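Local coordinates for Alpha/beta hydrolase fold protein (Chitinophaga pinensis, PDB 4PW0), which probably acts as a hydrolase of the alpha/beta hydrolase fold, on a substrate that is not known, at residues R29-S35 against R64-I68; V85-T89 against F114-M119; A92-I96 against M119-Q123; L143-P147 against L204-T208; F146-R152 against D234-D238. All coordinates share one frame; numbering follows the deposited sequence.

Contact 1 of 5, residues R29-S35 against R64-I68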
# COMPACT_ATOMS: atom_id res chain seq x y z
N ARG A 29 -15.63 2.83 24.19
CA ARG A 29 -15.25 4.24 24.14
C ARG A 29 -15.53 4.83 22.79
O ARG A 29 -15.46 4.16 21.75
CB ARG A 29 -13.79 4.46 24.56
CG ARG A 29 -13.39 3.83 25.86
CD ARG A 29 -11.98 4.16 26.28
NE ARG A 29 -11.55 3.37 27.41
CZ ARG A 29 -10.34 2.87 27.61
NH1 ARG A 29 -9.37 3.05 26.70
NH2 ARG A 29 -10.11 2.17 28.68
N SER A 30 -15.88 6.10 22.78
CA SER A 30 -16.15 6.84 21.57
C SER A 30 -15.16 8.00 21.50
O SER A 30 -15.06 8.82 22.43
CB SER A 30 -17.59 7.34 21.51
OG SER A 30 -17.87 7.97 20.29
N LEU A 31 -14.38 8.01 20.43
CA LEU A 31 -13.38 9.03 20.21
C LEU A 31 -13.76 9.92 19.08
O LEU A 31 -14.45 9.54 18.13
CB LEU A 31 -12.01 8.42 19.90
CG LEU A 31 -11.23 7.83 21.06
CD1 LEU A 31 -11.91 6.70 21.79
CD2 LEU A 31 -9.86 7.36 20.56
N GLY A 32 -13.25 11.16 19.17
CA GLY A 32 -13.56 12.14 18.14
C GLY A 32 -14.96 12.74 18.32
O GLY A 32 -15.71 12.39 19.25
N ALA A 33 -15.30 13.60 17.39
CA ALA A 33 -16.64 14.18 17.32
C ALA A 33 -17.61 13.19 16.70
O ALA A 33 -17.26 12.50 15.76
CB ALA A 33 -16.59 15.44 16.48
N PRO A 34 -18.84 13.12 17.22
CA PRO A 34 -19.85 12.30 16.56
C PRO A 34 -19.96 12.59 15.07
O PRO A 34 -19.85 13.75 14.66
CB PRO A 34 -21.13 12.62 17.34
CG PRO A 34 -20.65 13.03 18.70
CD PRO A 34 -19.39 13.81 18.42
N SER A 35 -20.15 11.54 14.26
CA SER A 35 -20.22 11.68 12.81
C SER A 35 -21.21 10.68 12.23
O SER A 35 -21.61 9.72 12.89
CB SER A 35 -18.83 11.54 12.17
OG SER A 35 -18.33 10.21 12.23
N ARG A 64 -13.38 11.35 11.92
CA ARG A 64 -14.61 10.59 12.08
C ARG A 64 -14.74 10.18 13.53
O ARG A 64 -13.77 10.14 14.29
CB ARG A 64 -14.62 9.34 11.19
CG ARG A 64 -13.65 8.25 11.65
CD ARG A 64 -12.82 7.68 10.52
NE ARG A 64 -11.80 8.59 10.08
CZ ARG A 64 -11.76 9.21 8.89
NH1 ARG A 64 -12.69 8.96 7.98
NH2 ARG A 64 -10.80 10.07 8.63
N GLN A 65 -15.97 9.81 13.89
CA GLN A 65 -16.20 9.19 15.19
C GLN A 65 -15.61 7.78 15.12
O GLN A 65 -15.88 7.07 14.14
CB GLN A 65 -17.71 9.12 15.45
CG GLN A 65 -18.07 8.58 16.82
CD GLN A 65 -19.56 8.50 17.02
OE1 GLN A 65 -20.34 8.87 16.13
NE2 GLN A 65 -19.98 8.05 18.18
N LEU A 66 -14.93 7.38 16.17
CA LEU A 66 -14.31 6.07 16.24
C LEU A 66 -14.78 5.37 17.50
O LEU A 66 -14.71 5.94 18.60
CB LEU A 66 -12.81 6.26 16.23
CG LEU A 66 -11.90 5.09 16.00
CD1 LEU A 66 -10.55 5.42 15.39
CD2 LEU A 66 -11.64 4.51 17.39
N ILE A 67 -15.29 4.15 17.36
CA ILE A 67 -15.76 3.37 18.47
C ILE A 67 -14.81 2.18 18.65
O ILE A 67 -14.57 1.42 17.71
CB ILE A 67 -17.20 2.82 18.22
CG1 ILE A 67 -18.20 3.97 17.99
CG2 ILE A 67 -17.62 1.88 19.33
CD1 ILE A 67 -18.50 4.73 19.22
N ILE A 68 -14.27 2.07 19.84
CA ILE A 68 -13.55 0.89 20.30
C ILE A 68 -14.40 0.22 21.36
O ILE A 68 -15.07 0.92 22.16
CB ILE A 68 -12.12 1.19 20.80
CG1 ILE A 68 -12.07 2.33 21.84
CG2 ILE A 68 -11.19 1.49 19.61
CD1 ILE A 68 -10.73 2.49 22.53
O HOH W 1 -22.79 8.52 15.66
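Gln-65 reaches across to segment 29-35 with both ends of its amide, and so prolongs an antiparallel strand pairing past its last ladder bond. Its CG is anti to the backbone N (chi1 -176°) and the rest of the chain is extended, which carries the amide between Ser-30 and Ser-35. There NE2 donates to Ser-30 OG at 3.0 Å, with the hydroxyl oxygen close to the amide plane. OE1 receives Ser-35 N over a longer 3.3 Å, the donor tilted out of the carbonyl plane. The grip is mutual, for Ser-35 OG accepts Gln-65 N in a nearly straight bond (2.9 Å, 174°). With an alanine here, Ser-30 OG and Ser-35 N would probably both lose their amide partner, leaving, across this end of the contact, the bond from the backbone N to Ser-35 OG.

Behind this clasp runs a regular ladder: Arg-29 with Ile-68 and Leu-31 with Leu-66 are hydrogen-bonded pairs, flanking the non-hydrogen-bonded pair Ser-30 with Ile-67. On the Ser-30 face the tip of Ile-67, CD1, lies 3.5 Å from Ser-30 OG. On the other face Leu-31 CB sits 4.3 Å from Leu-66 CB, and Arg-29 CB rests 3.9 Å from Ile-68 CG1, while the guanidinium leads off to a salt bridge with Asp-50. Helix 54-61 covers Leu-31 and Leu-66, and strand 39-42 pairs with the far edge of segment 64-68. Beyond the ladder, Arg-64 forms a salt bridge with Asp-281 of helix 269-282.

Contact 2 of 5, residues V85-T89 against F114-M119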
# COMPACT_ATOMS: atom_id res chain seq x y z
N VAL A 85 -16.08 -17.28 15.66
CA VAL A 85 -16.20 -15.97 15.04
C VAL A 85 -17.65 -15.60 14.71
O VAL A 85 -18.04 -14.43 14.86
CB VAL A 85 -15.28 -15.87 13.79
CG1 VAL A 85 -15.64 -14.66 12.94
CG2 VAL A 85 -13.81 -15.82 14.23
N ALA A 86 -18.45 -16.56 14.24
CA ALA A 86 -19.80 -16.22 13.88
C ALA A 86 -20.57 -15.64 15.06
O ALA A 86 -21.31 -14.66 14.89
CB ALA A 86 -20.53 -17.44 13.31
N ALA A 87 -20.43 -16.25 16.22
CA ALA A 87 -21.10 -15.73 17.42
C ALA A 87 -20.56 -14.38 17.87
O ALA A 87 -21.27 -13.50 18.30
CB ALA A 87 -21.04 -16.75 18.55
N MSE A 88 -19.22 -14.23 17.76
CA MSE A 88 -18.65 -12.91 18.08
C MSE A 88 -19.15 -11.82 17.20
O MSE A 88 -19.30 -10.67 17.63
CB MSE A 88 -17.13 -12.97 17.97
CG MSE A 88 -16.50 -13.92 19.00
SE MSE A 88 -14.55 -14.00 18.74
CE MSE A 88 -14.19 -15.37 20.03
N THR A 89 -19.43 -12.15 15.95
CA THR A 89 -19.98 -11.22 14.98
C THR A 89 -21.43 -10.87 15.36
O THR A 89 -21.78 -9.70 15.33
CB THR A 89 -19.90 -11.80 13.55
OG1 THR A 89 -18.55 -12.16 13.24
CG2 THR A 89 -20.38 -10.79 12.55
N PHE A 114 -10.99 -11.20 11.23
CA PHE A 114 -11.88 -12.31 10.85
C PHE A 114 -13.35 -11.88 11.02
O PHE A 114 -14.20 -12.08 10.12
CB PHE A 114 -11.70 -13.53 11.76
CG PHE A 114 -10.31 -14.10 11.84
CD1 PHE A 114 -9.33 -13.83 10.90
CD2 PHE A 114 -10.00 -14.93 12.89
CE1 PHE A 114 -8.04 -14.36 11.04
CE2 PHE A 114 -8.75 -15.48 13.01
CZ PHE A 114 -7.76 -15.23 12.10
N ILE A 115 -13.64 -11.19 12.12
CA ILE A 115 -15.01 -10.74 12.41
C ILE A 115 -15.50 -9.79 11.33
O ILE A 115 -16.66 -9.90 10.87
CB ILE A 115 -15.08 -10.10 13.82
CG1 ILE A 115 -14.89 -11.18 14.90
CG2 ILE A 115 -16.43 -9.40 14.04
CD1 ILE A 115 -14.60 -10.64 16.29
N VAL A 116 -14.66 -8.86 10.85
CA VAL A 116 -15.19 -7.90 9.85
C VAL A 116 -15.48 -8.60 8.53
O VAL A 116 -16.38 -8.19 7.83
CB VAL A 116 -14.28 -6.68 9.64
CG1 VAL A 116 -14.15 -5.91 10.95
CG2 VAL A 116 -12.90 -7.03 9.08
N GLN A 117 -14.72 -9.64 8.18
CA GLN A 117 -15.02 -10.42 6.96
C GLN A 117 -16.39 -11.11 7.11
O GLN A 117 -17.22 -11.05 6.21
CB GLN A 117 -13.98 -11.47 6.70
CG GLN A 117 -12.61 -10.95 6.31
CD GLN A 117 -11.62 -12.09 6.23
OE1 GLN A 117 -11.74 -12.97 5.38
NE2 GLN A 117 -10.61 -12.05 7.09
N TYR A 118 -16.59 -11.78 8.23
CA TYR A 118 -17.83 -12.49 8.47
C TYR A 118 -19.01 -11.51 8.50
O TYR A 118 -20.09 -11.77 7.94
CB TYR A 118 -17.75 -13.36 9.73
CG TYR A 118 -18.86 -14.38 9.78
CD1 TYR A 118 -18.82 -15.48 8.97
CD2 TYR A 118 -19.96 -14.20 10.57
CE1 TYR A 118 -19.85 -16.40 8.94
CE2 TYR A 118 -21.02 -15.13 10.54
CZ TYR A 118 -20.95 -16.22 9.75
OH TYR A 118 -22.00 -17.13 9.73
N MSE A 119 -18.83 -10.36 9.14
CA MSE A 119 -19.88 -9.34 9.23
C MSE A 119 -20.25 -8.82 7.87
O MSE A 119 -21.44 -8.58 7.59
CB MSE A 119 -19.44 -8.17 10.13
CG MSE A 119 -20.62 -7.31 10.57
SE MSE A 119 -20.10 -5.86 11.74
CE MSE A 119 -19.84 -6.95 13.30
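Helix 111-122, which follows the probable nucleophile elbow, is met by Val-85, Ala-86, Met-88 and Thr-89 in the first turn of helix 85-98. The local axes approach to 9.1 Å and cross at -74°. Thr-89 works as a wedge: its CG2 lies 3.7 Å from Met-119 CB and at the edge of the Tyr-118 ring, in its plane, while OG1 packs 3.6 Å from Ile-115 CG2. That hydroxyl donates 2.8 Å back to Val-85 O from above the carbonyl plane, sharing the acceptor with the Thr-89 N-H, so a polar atom is satisfied inside an apolar interface. Val-85 presses both methyls against the other helix: CG1, anti to the backbone N (chi1 166°), faces Ile-115 CA at 4.0 Å, and CG2 touches Phe-114 CB and the edge of its ring. Ala-86 CB meets Tyr-118 CE2 obliquely at 3.6 Å, and Ile-115 CD1 ends 3.8 Å from Met-88 CB. Phe-114 also stacks on Trp-210 of helix 197-212. Helix 85-98 thus packs across a helix rising from a Gly-x-Ser-x-Gly turn, probably the nucleophile elbow with Ser-110, a hallmark of the alpha/beta hydrolase fold.

Contact 3 of 5, residues A92-I96 against M119-Q123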
# COMPACT_ATOMS: atom_id res chain seq x y z
N ALA A 92 -21.26 -8.59 18.39
CA ALA A 92 -20.89 -7.26 18.02
C ALA A 92 -22.03 -6.49 17.38
O ALA A 92 -22.22 -5.31 17.62
CB ALA A 92 -19.67 -7.25 17.09
N LEU A 93 -22.78 -7.15 16.52
CA LEU A 93 -23.90 -6.52 15.87
C LEU A 93 -24.99 -6.10 16.85
O LEU A 93 -25.55 -5.02 16.69
CB LEU A 93 -24.48 -7.46 14.80
CG LEU A 93 -23.70 -7.52 13.49
CD1 LEU A 93 -24.16 -8.74 12.67
CD2 LEU A 93 -23.85 -6.23 12.72
N GLU A 94 -25.25 -6.90 17.88
CA GLU A 94 -26.27 -6.50 18.88
C GLU A 94 -25.80 -5.23 19.60
O GLU A 94 -26.58 -4.32 19.86
CB GLU A 94 -26.65 -7.65 19.84
CG GLU A 94 -25.69 -7.98 20.97
CD GLU A 94 -26.19 -9.02 21.97
OE1 GLU A 94 -27.31 -9.56 21.80
OE2 GLU A 94 -25.43 -9.32 22.93
N PHE A 95 -24.50 -5.14 19.88
CA PHE A 95 -23.92 -3.98 20.51
C PHE A 95 -24.02 -2.75 19.64
O PHE A 95 -24.46 -1.69 20.10
CB PHE A 95 -22.44 -4.27 20.88
CG PHE A 95 -21.62 -3.04 21.12
CD1 PHE A 95 -21.82 -2.23 22.22
CD2 PHE A 95 -20.62 -2.68 20.21
CE1 PHE A 95 -21.07 -1.09 22.40
CE2 PHE A 95 -19.88 -1.54 20.39
CZ PHE A 95 -20.12 -0.73 21.48
N ILE A 96 -23.60 -2.86 18.38
CA ILE A 96 -23.54 -1.71 17.49
C ILE A 96 -24.96 -1.19 17.24
O ILE A 96 -25.22 0.02 17.27
CB ILE A 96 -22.88 -2.12 16.17
CG1 ILE A 96 -21.41 -2.51 16.40
CG2 ILE A 96 -23.00 -1.00 15.16
CD1 ILE A 96 -20.82 -3.28 15.23
N MSE A 119 -18.83 -10.36 9.14
CA MSE A 119 -19.88 -9.34 9.23
C MSE A 119 -20.25 -8.82 7.87
O MSE A 119 -21.44 -8.58 7.59
CB MSE A 119 -19.44 -8.17 10.13
CG MSE A 119 -20.62 -7.31 10.57
SE MSE A 119 -20.10 -5.86 11.74
CE MSE A 119 -19.84 -6.95 13.30
N ALA A 120 -19.27 -8.62 7.01
CA ALA A 120 -19.55 -8.15 5.67
C ALA A 120 -20.35 -9.19 4.88
O ALA A 120 -21.15 -8.81 3.98
CB ALA A 120 -18.24 -7.83 4.95
N HIS A 121 -20.13 -10.45 5.18
CA HIS A 121 -20.88 -11.53 4.58
C HIS A 121 -22.34 -11.56 5.02
O HIS A 121 -23.26 -11.63 4.17
CB HIS A 121 -20.22 -12.90 4.81
CG HIS A 121 -21.06 -14.04 4.35
ND1 HIS A 121 -21.46 -14.17 3.04
CD2 HIS A 121 -21.61 -15.07 5.03
CE1 HIS A 121 -22.22 -15.25 2.93
NE2 HIS A 121 -22.33 -15.81 4.12
N ILE A 122 -22.56 -11.45 6.34
CA ILE A 122 -23.92 -11.60 6.86
C ILE A 122 -24.75 -10.33 6.86
O ILE A 122 -26.01 -10.40 6.85
CB ILE A 122 -23.98 -12.32 8.23
CG1 ILE A 122 -23.35 -11.51 9.36
CG2 ILE A 122 -23.43 -13.73 8.11
CD1 ILE A 122 -23.67 -12.06 10.74
N GLN A 123 -24.09 -9.18 7.00
CA GLN A 123 -24.74 -7.90 7.07
C GLN A 123 -24.11 -6.87 6.14
O GLN A 123 -23.72 -5.79 6.59
CB GLN A 123 -24.84 -7.39 8.48
CG GLN A 123 -25.88 -8.08 9.34
CD GLN A 123 -27.31 -7.75 8.96
OE1 GLN A 123 -27.62 -6.77 8.27
NE2 GLN A 123 -28.19 -8.55 9.42
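Leu-93 and Met-119 mark the nearest backbone approach between the two segments, yet their CA atoms are 8.3 Å apart and side chains alone fill the interval. Segment 92-96 is continuous helix. Segment 119-123 is the last turn of another helix, where Gln-123 leaves helical geometry although its N still bonds to Met-119 O at 2.8 Å.

Met-119, present as selenomethionine, spans much of the gap. Its chain runs straight as far as SE and then bends (chi3 -75°), which turns the methyl toward the other helix. CE comes to 3.8 Å from Ala-92 CB and 3.9 Å from Leu-93 CG, with the tip of Ile-96, CD1, farther off at 4.3 Å. Leu-93 and Met-119 run antiparallel, flank against flank, and Leu-93 CD2 rests 3.9 Å from SE.

These are helices 85-98 and 111-122 of the alpha/beta hydrolase fold, both packed on one face of the sheet. Ala-92, Ile-96 and Met-119 all touch Phe-42 of strand 39-42, and Met-119 also touches Ile-127 of strand 127-133, which places the bent methionine between helix and sheet.

The second branch of Leu-93 serves the outer part of the interface, where residues are partly exposed. CD1 touches Ile-122 CD1 at 3.9 Å and Gln-123 CG at 3.8 Å, both side chains crossing it at a slant. Gln-123 bends at its second torsion, and it is the aliphatic part of the chain that meets the leucine. Leu-93 further touches Met-126, in the loop that leads to strand 127-133.

Contact 4 of 5, residues L143-P147 against L204-T208; sequences LHTFP and LTAIT
Phe-146 lays one face of its ring on Ile-207, joining the start of helix 146-154 to helix 197-212. Both helices lie between strands 127-133 and 226-231 in the chain, the point at which alpha/beta hydrolases commonly insert a cap over the active site. The buried half of the contact is closely fitted. Ile-207 CG2 stands 3.6 Å above the centroid of the Phe-146 ring, only 8° off its normal, a CH-pi contact aimed at the ring centre. CD1 of the same isoleucine reaches the rim at Phe-146 CZ (3.8 Å), and Leu-143 CD2 closes in on Ile-207 CG2, also at 3.8 Å. The phenylalanine is swung into this position with CG anti to its backbone N (chi1 178°), and Phe-45 adds an edge-to-face ring contact.

On the partly exposed side the fit is looser at Leu-204, whose CD2 stays 4.1 Å from Pro-147 CG and whose CG meets the Phe-146 ring obliquely. The exception there is the proline ring, which puts its CG 3.4 Å from Thr-208 OG1. That hydroxyl is turned to its own helix: it donates to Leu-204 O at 2.8 Å, while Thr-208 N reaches the same oxygen from the opposite face of the carbonyl plane.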
# COMPACT_ATOMS: atom_id res chain seq x y z
N LEU A 143 -3.15 -21.40 10.57
CA LEU A 143 -3.84 -21.29 11.84
C LEU A 143 -4.03 -22.65 12.50
O LEU A 143 -4.35 -22.70 13.68
CB LEU A 143 -5.19 -20.61 11.67
CG LEU A 143 -5.06 -19.09 11.39
CD1 LEU A 143 -6.41 -18.51 11.07
CD2 LEU A 143 -4.41 -18.34 12.56
N HIS A 144 -3.81 -23.76 11.77
CA HIS A 144 -3.88 -25.06 12.43
C HIS A 144 -2.85 -25.18 13.52
O HIS A 144 -3.03 -25.94 14.49
CB HIS A 144 -3.65 -26.20 11.42
CG HIS A 144 -4.65 -26.25 10.31
ND1 HIS A 144 -4.68 -27.27 9.38
CD2 HIS A 144 -5.61 -25.38 9.93
CE1 HIS A 144 -5.64 -27.05 8.52
NE2 HIS A 144 -6.21 -25.89 8.81
N THR A 145 -1.76 -24.44 13.40
CA THR A 145 -0.70 -24.43 14.41
C THR A 145 -0.67 -23.23 15.32
O THR A 145 0.28 -23.01 16.07
CB THR A 145 0.66 -24.68 13.80
OG1 THR A 145 0.93 -23.70 12.83
CG2 THR A 145 0.74 -26.16 13.23
N PHE A 146 -1.75 -22.46 15.29
CA PHE A 146 -1.89 -21.32 16.19
C PHE A 146 -1.73 -21.73 17.66
O PHE A 146 -1.04 -21.03 18.38
CB PHE A 146 -3.22 -20.59 15.93
CG PHE A 146 -3.44 -19.45 16.85
CD1 PHE A 146 -2.79 -18.29 16.63
CD2 PHE A 146 -4.35 -19.52 17.91
CE1 PHE A 146 -2.99 -17.21 17.45
CE2 PHE A 146 -4.55 -18.43 18.72
CZ PHE A 146 -3.85 -17.27 18.51
N PRO A 147 -2.35 -22.86 18.09
CA PRO A 147 -2.11 -23.22 19.50
C PRO A 147 -0.64 -23.42 19.86
O PRO A 147 -0.24 -23.03 20.96
CB PRO A 147 -2.94 -24.51 19.67
CG PRO A 147 -4.03 -24.39 18.67
CD PRO A 147 -3.31 -23.76 17.46
N LEU A 204 -8.82 -18.37 21.61
CA LEU A 204 -7.86 -19.32 21.04
C LEU A 204 -8.58 -20.39 20.24
O LEU A 204 -8.16 -20.74 19.12
CB LEU A 204 -6.96 -19.92 22.15
CG LEU A 204 -5.78 -20.77 21.69
CD1 LEU A 204 -4.67 -20.73 22.72
CD2 LEU A 204 -6.17 -22.20 21.45
N THR A 205 -9.70 -20.85 20.77
CA THR A 205 -10.52 -21.82 20.06
C THR A 205 -11.06 -21.24 18.73
O THR A 205 -10.98 -21.87 17.67
CB THR A 205 -11.70 -22.28 20.95
OG1 THR A 205 -11.17 -22.77 22.17
CG2 THR A 205 -12.49 -23.38 20.26
N ALA A 206 -11.59 -20.02 18.81
CA ALA A 206 -12.19 -19.37 17.66
C ALA A 206 -11.16 -19.13 16.54
O ALA A 206 -11.48 -19.33 15.34
CB ALA A 206 -12.85 -18.06 18.07
N ILE A 207 -9.96 -18.71 16.92
CA ILE A 207 -8.94 -18.41 15.93
C ILE A 207 -8.48 -19.69 15.25
O ILE A 207 -8.34 -19.76 14.01
CB ILE A 207 -7.77 -17.69 16.58
CG1 ILE A 207 -8.19 -16.29 17.00
CG2 ILE A 207 -6.56 -17.63 15.67
CD1 ILE A 207 -7.26 -15.66 18.01
N THR A 208 -8.26 -20.73 16.03
CA THR A 208 -7.83 -22.01 15.46
C THR A 208 -8.88 -22.54 14.49
O THR A 208 -8.55 -23.00 13.38
CB THR A 208 -7.55 -23.02 16.61
OG1 THR A 208 -6.57 -22.48 17.52
CG2 THR A 208 -7.01 -24.33 16.04

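Contact 5 of 5, residues F146-R152 against D234-D238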
# COMPACT_ATOMS: atom_id res chain seq x y z
N PHE A 146 -1.75 -22.46 15.29
CA PHE A 146 -1.89 -21.32 16.19
C PHE A 146 -1.73 -21.73 17.66
O PHE A 146 -1.04 -21.03 18.38
CB PHE A 146 -3.22 -20.59 15.93
CG PHE A 146 -3.44 -19.45 16.85
CD1 PHE A 146 -2.79 -18.29 16.63
CD2 PHE A 146 -4.35 -19.52 17.91
CE1 PHE A 146 -2.99 -17.21 17.45
CE2 PHE A 146 -4.55 -18.43 18.72
CZ PHE A 146 -3.85 -17.27 18.51
N PRO A 147 -2.35 -22.86 18.09
CA PRO A 147 -2.11 -23.22 19.50
C PRO A 147 -0.64 -23.42 19.86
O PRO A 147 -0.24 -23.03 20.96
CB PRO A 147 -2.94 -24.51 19.67
CG PRO A 147 -4.03 -24.39 18.67
CD PRO A 147 -3.31 -23.76 17.46
N ASP A 148 0.15 -24.01 18.97
CA ASP A 148 1.58 -24.17 19.24
C ASP A 148 2.32 -22.84 19.22
O ASP A 148 3.30 -22.69 19.95
CB ASP A 148 2.21 -25.20 18.34
CG ASP A 148 1.80 -26.63 18.74
OD1 ASP A 148 1.66 -26.88 19.95
OD2 ASP A 148 1.56 -27.47 17.87
N LEU A 149 1.87 -21.88 18.41
CA LEU A 149 2.50 -20.55 18.44
C LEU A 149 2.29 -19.92 19.81
O LEU A 149 3.21 -19.35 20.41
CB LEU A 149 1.92 -19.69 17.34
CG LEU A 149 2.50 -18.29 17.25
CD1 LEU A 149 3.93 -18.30 16.77
CD2 LEU A 149 1.59 -17.43 16.39
N ILE A 150 1.08 -20.06 20.32
CA ILE A 150 0.76 -19.51 21.63
C ILE A 150 1.52 -20.28 22.72
O ILE A 150 2.01 -19.67 23.66
CB ILE A 150 -0.76 -19.49 21.85
CG1 ILE A 150 -1.42 -18.57 20.79
CG2 ILE A 150 -1.11 -19.10 23.30
CD1 ILE A 150 -0.80 -17.20 20.61
N ALA A 151 1.65 -21.59 22.59
CA ALA A 151 2.45 -22.39 23.57
C ALA A 151 3.90 -21.88 23.63
O ALA A 151 4.48 -21.83 24.70
CB ALA A 151 2.39 -23.85 23.24
N ARG A 152 4.48 -21.44 22.50
CA ARG A 152 5.83 -20.86 22.48
C ARG A 152 5.84 -19.47 23.13
O ARG A 152 6.72 -19.14 23.95
CB ARG A 152 6.38 -20.75 21.05
CG ARG A 152 6.66 -22.05 20.33
CD ARG A 152 6.98 -21.75 18.85
NE ARG A 152 8.17 -20.94 18.59
CZ ARG A 152 8.39 -20.23 17.46
NH1 ARG A 152 7.47 -20.16 16.47
NH2 ARG A 152 9.52 -19.55 17.34
N ASP A 234 4.39 -11.90 8.93
CA ASP A 234 3.45 -12.19 10.01
C ASP A 234 3.47 -13.73 10.18
O ASP A 234 2.94 -14.47 9.37
CB ASP A 234 2.05 -11.68 9.68
CG ASP A 234 1.04 -11.99 10.74
OD1 ASP A 234 1.24 -12.91 11.54
OD2 ASP A 234 -0.03 -11.28 10.76
N GLU A 235 4.16 -14.18 11.23
CA GLU A 235 4.27 -15.62 11.56
C GLU A 235 2.93 -16.29 11.89
O GLU A 235 2.73 -17.49 11.64
CB GLU A 235 5.23 -15.82 12.76
CG GLU A 235 5.45 -17.28 13.13
CD GLU A 235 6.55 -17.61 14.14
OE1 GLU A 235 7.01 -16.74 14.93
OE2 GLU A 235 6.96 -18.81 14.13
N MSE A 236 2.03 -15.54 12.52
CA MSE A 236 0.75 -16.07 12.95
C MSE A 236 -0.18 -16.35 11.77
O MSE A 236 -0.89 -17.35 11.76
CB MSE A 236 0.12 -15.05 13.92
CG MSE A 236 -1.22 -15.49 14.46
SE MSE A 236 -2.07 -14.10 15.54
CE MSE A 236 -0.72 -13.98 16.93
N MSE A 237 -0.21 -15.40 10.83
CA MSE A 237 -1.22 -15.38 9.78
C MSE A 237 -0.68 -15.72 8.40
O MSE A 237 -1.50 -16.00 7.51
CB MSE A 237 -1.84 -13.99 9.68
CG MSE A 237 -2.53 -13.52 10.95
SE MSE A 237 -4.16 -14.55 11.30
CE MSE A 237 -4.73 -13.61 12.89
N ASP A 238 0.64 -15.65 8.22
CA ASP A 238 1.41 -15.78 6.94
C ASP A 238 1.11 -14.53 6.09
O ASP A 238 -0.01 -14.33 5.62
CB ASP A 238 1.07 -17.09 6.20
CG ASP A 238 1.97 -17.34 5.00
OD1 ASP A 238 2.63 -16.41 4.50
OD2 ASP A 238 2.07 -18.53 4.59
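Phe-146, Leu-149 and Arg-152, a turn apart along helix 146-154, face the loop 234-238 at Glu-235 and Met-236. The loop begins with Asp-234, whose OD1 accepts Met-237 N at 3.0 Å in an Asx motif that shapes the turn. Its OD2 bonds to His-262 ND1, consistent with a Ser-His-Asp triad that includes Ser-110. Glu-235 follows, with an extended chain. Its OE2 takes Arg-152 NH1 at 2.7 Å in a salt bridge, on the syn side but tilted from the carboxylate plane; the oxygen lies in the guanidinium plane, and the two flat groups are turned 67° apart. Both residues have two modelled conformers, so this exposed bridge may be intermittent. Leu-149 CD1 packs beside it, 3.8 Å from Glu-235 CD.

Met-236, a selenomethionine, lies alongside Phe-146: SE is 3.8 Å from Phe-146 CE1, a Met-aromatic contact on the oblique, and CE sits at the ring edge. Its CB meets the other branch of the leucine, Leu-149 CD2, at 3.7 Å. An alanine in place of Leu-149 would probably leave a gap beside Met-236 CB and Glu-235 CD. Met-237 turns toward Ser-110 and His-262, and Asp-238 OD1 caps Tyr-240 N. The loop links strand 226-231 to helix 240-248, while helix 158-166 touches Leu-149, Arg-152 and Glu-235 through Phe-164.

Overall arrangement
Contact 1 closes before the others open and lies in the antiparallel end of the mixed sheet, about 32 Å between centres from contacts 4 and 5, across the middle of the chain. Contacts 2 and 3, their segments alternating along the chain, are parts of one interface between helices 85-98 and 111-122, with centres 7 Å apart and Met-119 in common; contact 3 also touches contact 1 through Phe-95 and Ile-67. Contacts 4 and 5 come later, start from the same stretch and lie 8 Å apart, sharing Phe-146. Phe-114 of contact 2 joins the groups, packing on Leu-143, Ile-207 and Met-237. The series runs from near one sheet end to the probable cap, beside the putative triad.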